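Long-range contacts in transcriptional repressor PagR (Bacillus anthracis, PDB 2ZKZ), which binds DNA as a dimeric winged helix-turn-helix protein of the ArsR family and represses expression of the pagA and atxA genes: residues Leu20-Met24 with Lys87-Ile91; Lys31-Glu35 with Ile47-Leu51. Residue numbers count along the deposited sequence, not the author numbering.

Contact 1 (Leu20-Met24 with Lys87-Ile91); sequences LLKTM and KVEGI
In this ArsR-type winged helix-turn-helix fold, the first helix of the modelled chain, 14-24, packs against the last, 86-95. Leu20-Met24 is the end of helix 14-24. Lys87-Ile91 lies on helix 86-95. Both segments are alpha-helical. Their axes come within 11.7 Å and cross at -56°. Leu20 and Val88 have the nearest CA atoms, 8.1 Å apart. The wide spacing is bridged by side chains, all through apolar contacts. Leu20 (chi1 t, chi2 p) is the central bump. Its two methyls fit the hollow between Lys87, Val88 and Ile91: Leu20 CD2 lies 3.9 Å from Lys87 CB, and Leu20 CD1 lies 3.9 Å from Val88 CG2. The CA-to-CB bond of Lys87 points toward Leu20-Met24, so CB lines the hollow; the amine end leads away. Met24, a selenomethionine, points toward helix 86-95 with chi1 m, chi2 t and chi3 p. Met24 CE lies 4.2 Å from Val88 CG1 and 4.0 Å from Ile91 CG2. Leu30 of the same chain and Leu21 of the second subunit also touch Met24, so this core adjoins the dimer interface. Ile91 (chi1 m, chi2 t) fills the remaining hollow between Leu20 and Leu21, with Ile91 CD1 3.7 Å from Leu21 CD2.

Contact 2 (Lys31-Glu35 with Ile47-Leu51); sequences KIVNE and IIQIL
Helix 27-39 packs across helix 44-51, the first helix of the predicted helix-turn-helix motif in this ArsR-type fold. Lys31-Glu35 lies within helix 27-39, and Ile47-Leu51 ends helix 44-51. Both backbones are alpha-helical, with Glu35 N to Lys31 O and Leu51 N to Ile47 O hydrogen bonds of 2.9 Å each. The segment axes approach to 10.9 Å and cross at 112°. Two CA pairs set the register: Ile32 with Ile47 at 7.2 Å, and Lys31 with Leu51 at 7.7 Å.

The apolar contacts centre on Leu51, which has the largest covered area. With chi1 near -83° and chi2 p, its two methyls extend to helix 27-39. Leu51 CD2 meets Ile32 CG1 at 3.3 Å, a tight contact. Ile32 (chi1 m, chi2 t) also uses CG1 against Ile47 CG2, at 4.3 Å.

Of the charged residues, Glu35 folds back with chi1 and chi2 both m. Glu35 CG lies 4.3 Å from Leu51 CD1. Its carboxylate group rests against Ile50, with Glu35 CD 3.5 Å from Ile50 CG2. The carboxylate OE2 forms a salt bridge with Lys38. Lys31 contributes its carbon chain, with Lys31 CE 4.4 Å from Leu51 CD1. Lys31 NZ is 4.3 Å from Ile50 O, too far for a hydrogen bond.

The surrounding elements close the core. Helix 55-65, probably the recognition helix as in other winged helix-turn-helix proteins, places Met65 on Ile32 and Val58 on Ile47, while Leu42 of strand 42-43 covers Glu35, Ile47 and Ile50.

The contact centres lie 16 Å apart, each about 9 Å from the centre of the chain. The segments occur in the order 20-24, 31-35, 47-51, 87-91, so both segments of contact 2 fall between those of contact 1. Helix 14-24 is followed directly by helix 27-39. The two contacts share no helix but touch through Val88 CG1 and Val33 CG1, 3.7 Å apart. Contact 1 joins the chain's first and last helices beside the second subunit. Contact 2 packs helix 27-39 on the first helix of the predicted DNA-binding motif. Helix 27-39 thus lies between helix 86-95 and that motif, packing on both.

Contact 1 (Leu20-Met24 with Lys87-Ile91)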
# COMPACT_ATOMS: atom_id res chain seq x y z
N LEU A 20 2.94 -6.23 1.73
CA LEU A 20 2.69 -5.97 0.31
C LEU A 20 2.68 -4.46 0.06
O LEU A 20 3.29 -3.97 -0.88
CB LEU A 20 1.34 -6.56 -0.14
CG LEU A 20 1.03 -6.50 -1.64
CD1 LEU A 20 1.98 -7.44 -2.39
CD2 LEU A 20 -0.41 -6.93 -1.89
N LEU A 21 1.98 -3.73 0.92
CA LEU A 21 1.91 -2.28 0.76
C LEU A 21 3.30 -1.68 0.99
O LEU A 21 3.70 -0.77 0.27
CB LEU A 21 0.90 -1.68 1.74
CG LEU A 21 -0.55 -2.18 1.64
CD1 LEU A 21 -1.41 -1.40 2.65
CD2 LEU A 21 -1.09 -1.98 0.23
N LYS A 22 4.02 -2.18 1.99
CA LYS A 22 5.35 -1.67 2.28
C LYS A 22 6.29 -1.84 1.08
O LYS A 22 7.04 -0.92 0.73
CB LYS A 22 5.94 -2.39 3.49
CG LYS A 22 7.33 -1.89 3.89
CD LYS A 22 7.96 -2.80 4.96
CE LYS A 22 9.36 -2.35 5.33
NZ LYS A 22 9.33 -1.03 6.02
N THR A 23 6.23 -3.00 0.44
CA THR A 23 7.08 -3.29 -0.71
C THR A 23 6.76 -2.42 -1.92
O THR A 23 7.64 -2.11 -2.72
CB THR A 23 6.99 -4.79 -1.10
OG1 THR A 23 7.27 -5.60 0.05
CG2 THR A 23 8.02 -5.14 -2.19
N MSE A 24 5.49 -2.03 -2.06
CA MSE A 24 5.07 -1.17 -3.18
C MSE A 24 5.19 0.32 -2.85
O MSE A 24 5.05 1.17 -3.73
CB MSE A 24 3.59 -1.43 -3.53
CG MSE A 24 3.22 -2.85 -3.96
SE MSE A 24 1.29 -3.03 -4.23
CE MSE A 24 1.11 -1.89 -5.78
N LYS A 87 -4.23 -8.82 -5.89
CA LYS A 87 -4.23 -7.64 -5.03
C LYS A 87 -3.36 -6.52 -5.61
O LYS A 87 -3.74 -5.34 -5.56
CB LYS A 87 -3.75 -8.00 -3.62
CG LYS A 87 -4.71 -8.89 -2.85
CD LYS A 87 -4.29 -8.99 -1.38
CE LYS A 87 -5.28 -9.78 -0.55
NZ LYS A 87 -5.36 -11.20 -0.99
N VAL A 88 -2.21 -6.89 -6.15
CA VAL A 88 -1.31 -5.91 -6.75
C VAL A 88 -1.97 -5.23 -7.94
O VAL A 88 -1.94 -4.01 -8.05
CB VAL A 88 0.01 -6.57 -7.22
CG1 VAL A 88 0.88 -5.54 -7.93
CG2 VAL A 88 0.74 -7.16 -6.03
N GLU A 89 -2.57 -6.02 -8.82
CA GLU A 89 -3.24 -5.45 -9.98
C GLU A 89 -4.38 -4.55 -9.53
O GLU A 89 -4.57 -3.45 -10.05
CB GLU A 89 -3.80 -6.55 -10.90
CG GLU A 89 -4.56 -6.00 -12.10
CD GLU A 89 -5.03 -7.08 -13.05
OE1 GLU A 89 -5.70 -8.03 -12.59
OE2 GLU A 89 -4.73 -6.97 -14.26
N GLY A 90 -5.14 -5.02 -8.55
CA GLY A 90 -6.26 -4.24 -8.03
C GLY A 90 -5.82 -2.90 -7.47
O GLY A 90 -6.47 -1.88 -7.71
N ILE A 91 -4.71 -2.89 -6.74
CA ILE A 91 -4.21 -1.67 -6.14
C ILE A 91 -3.67 -0.68 -7.15
O ILE A 91 -3.93 0.52 -7.06
CB ILE A 91 -3.08 -1.95 -5.11
CG1 ILE A 91 -3.65 -2.72 -3.91
CG2 ILE A 91 -2.47 -0.64 -4.62
CD1 ILE A 91 -2.58 -3.25 -2.96

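Contact 2 (Lys31-Glu35 with Ile47-Leu51)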
# COMPACT_ATOMS: atom_id res chain seq x y z
N LYS A 31 5.78 2.89 -10.35
CA LYS A 31 5.92 3.09 -11.79
C LYS A 31 6.12 1.75 -12.47
O LYS A 31 5.52 1.47 -13.50
CB LYS A 31 7.14 3.96 -12.10
CG LYS A 31 6.91 5.45 -12.00
CD LYS A 31 7.78 6.19 -13.02
CE LYS A 31 7.42 5.76 -14.44
NZ LYS A 31 8.14 6.53 -15.49
N ILE A 32 7.00 0.92 -11.90
CA ILE A 32 7.27 -0.39 -12.46
C ILE A 32 5.99 -1.22 -12.52
O ILE A 32 5.67 -1.81 -13.55
CB ILE A 32 8.34 -1.13 -11.62
CG1 ILE A 32 9.68 -0.42 -11.76
CG2 ILE A 32 8.44 -2.60 -12.04
CD1 ILE A 32 10.81 -1.00 -10.89
N VAL A 33 5.24 -1.25 -11.42
CA VAL A 33 3.99 -2.01 -11.41
C VAL A 33 3.01 -1.49 -12.45
O VAL A 33 2.36 -2.27 -13.16
CB VAL A 33 3.33 -1.98 -10.02
CG1 VAL A 33 1.99 -2.71 -10.07
CG2 VAL A 33 4.24 -2.63 -8.99
N ASN A 34 2.88 -0.17 -12.55
CA ASN A 34 1.98 0.43 -13.53
C ASN A 34 2.37 -0.01 -14.95
O ASN A 34 1.53 -0.37 -15.76
CB ASN A 34 2.02 1.96 -13.44
CG ASN A 34 0.93 2.61 -14.26
OD1 ASN A 34 1.19 3.49 -15.09
ND2 ASN A 34 -0.31 2.20 -14.03
N GLU A 35 3.67 0.03 -15.24
CA GLU A 35 4.16 -0.36 -16.55
C GLU A 35 3.86 -1.83 -16.87
O GLU A 35 3.49 -2.16 -18.00
CB GLU A 35 5.67 -0.12 -16.65
CG GLU A 35 6.08 1.34 -16.70
CD GLU A 35 5.45 2.10 -17.86
OE1 GLU A 35 5.33 1.53 -18.96
OE2 GLU A 35 5.11 3.28 -17.67
N ILE A 47 12.48 -2.24 -18.87
CA ILE A 47 12.15 -1.47 -17.67
C ILE A 47 13.14 -0.32 -17.48
O ILE A 47 12.74 0.81 -17.19
CB ILE A 47 12.16 -2.37 -16.42
CG1 ILE A 47 11.02 -3.39 -16.51
CG2 ILE A 47 12.03 -1.52 -15.16
CD1 ILE A 47 11.01 -4.44 -15.41
N ILE A 48 14.42 -0.61 -17.65
CA ILE A 48 15.44 0.42 -17.51
C ILE A 48 15.20 1.54 -18.52
O ILE A 48 15.32 2.72 -18.19
CB ILE A 48 16.85 -0.17 -17.73
CG1 ILE A 48 17.22 -1.07 -16.54
CG2 ILE A 48 17.88 0.95 -17.92
CD1 ILE A 48 18.48 -1.88 -16.75
N GLN A 49 14.85 1.17 -19.75
CA GLN A 49 14.61 2.16 -20.79
C GLN A 49 13.31 2.94 -20.59
O GLN A 49 13.21 4.10 -21.01
CB GLN A 49 14.62 1.49 -22.17
CG GLN A 49 15.90 0.70 -22.45
CD GLN A 49 16.07 0.33 -23.92
OE1 GLN A 49 15.16 -0.20 -24.55
NE2 GLN A 49 17.26 0.58 -24.46
N ILE A 50 12.32 2.33 -19.95
CA ILE A 50 11.05 3.01 -19.70
C ILE A 50 11.19 4.00 -18.54
O ILE A 50 10.71 5.13 -18.61
CB ILE A 50 9.92 2.02 -19.35
CG1 ILE A 50 9.50 1.25 -20.61
CG2 ILE A 50 8.73 2.76 -18.77
CD1 ILE A 50 8.38 0.26 -20.36
N LEU A 51 11.85 3.56 -17.48
CA LEU A 51 12.05 4.39 -16.29
C LEU A 51 13.21 5.38 -16.39
O LEU A 51 13.25 6.37 -15.65
CB LEU A 51 12.24 3.50 -15.06
CG LEU A 51 10.97 2.98 -14.39
CD1 LEU A 51 10.01 2.40 -15.41
CD2 LEU A 51 11.36 1.93 -13.36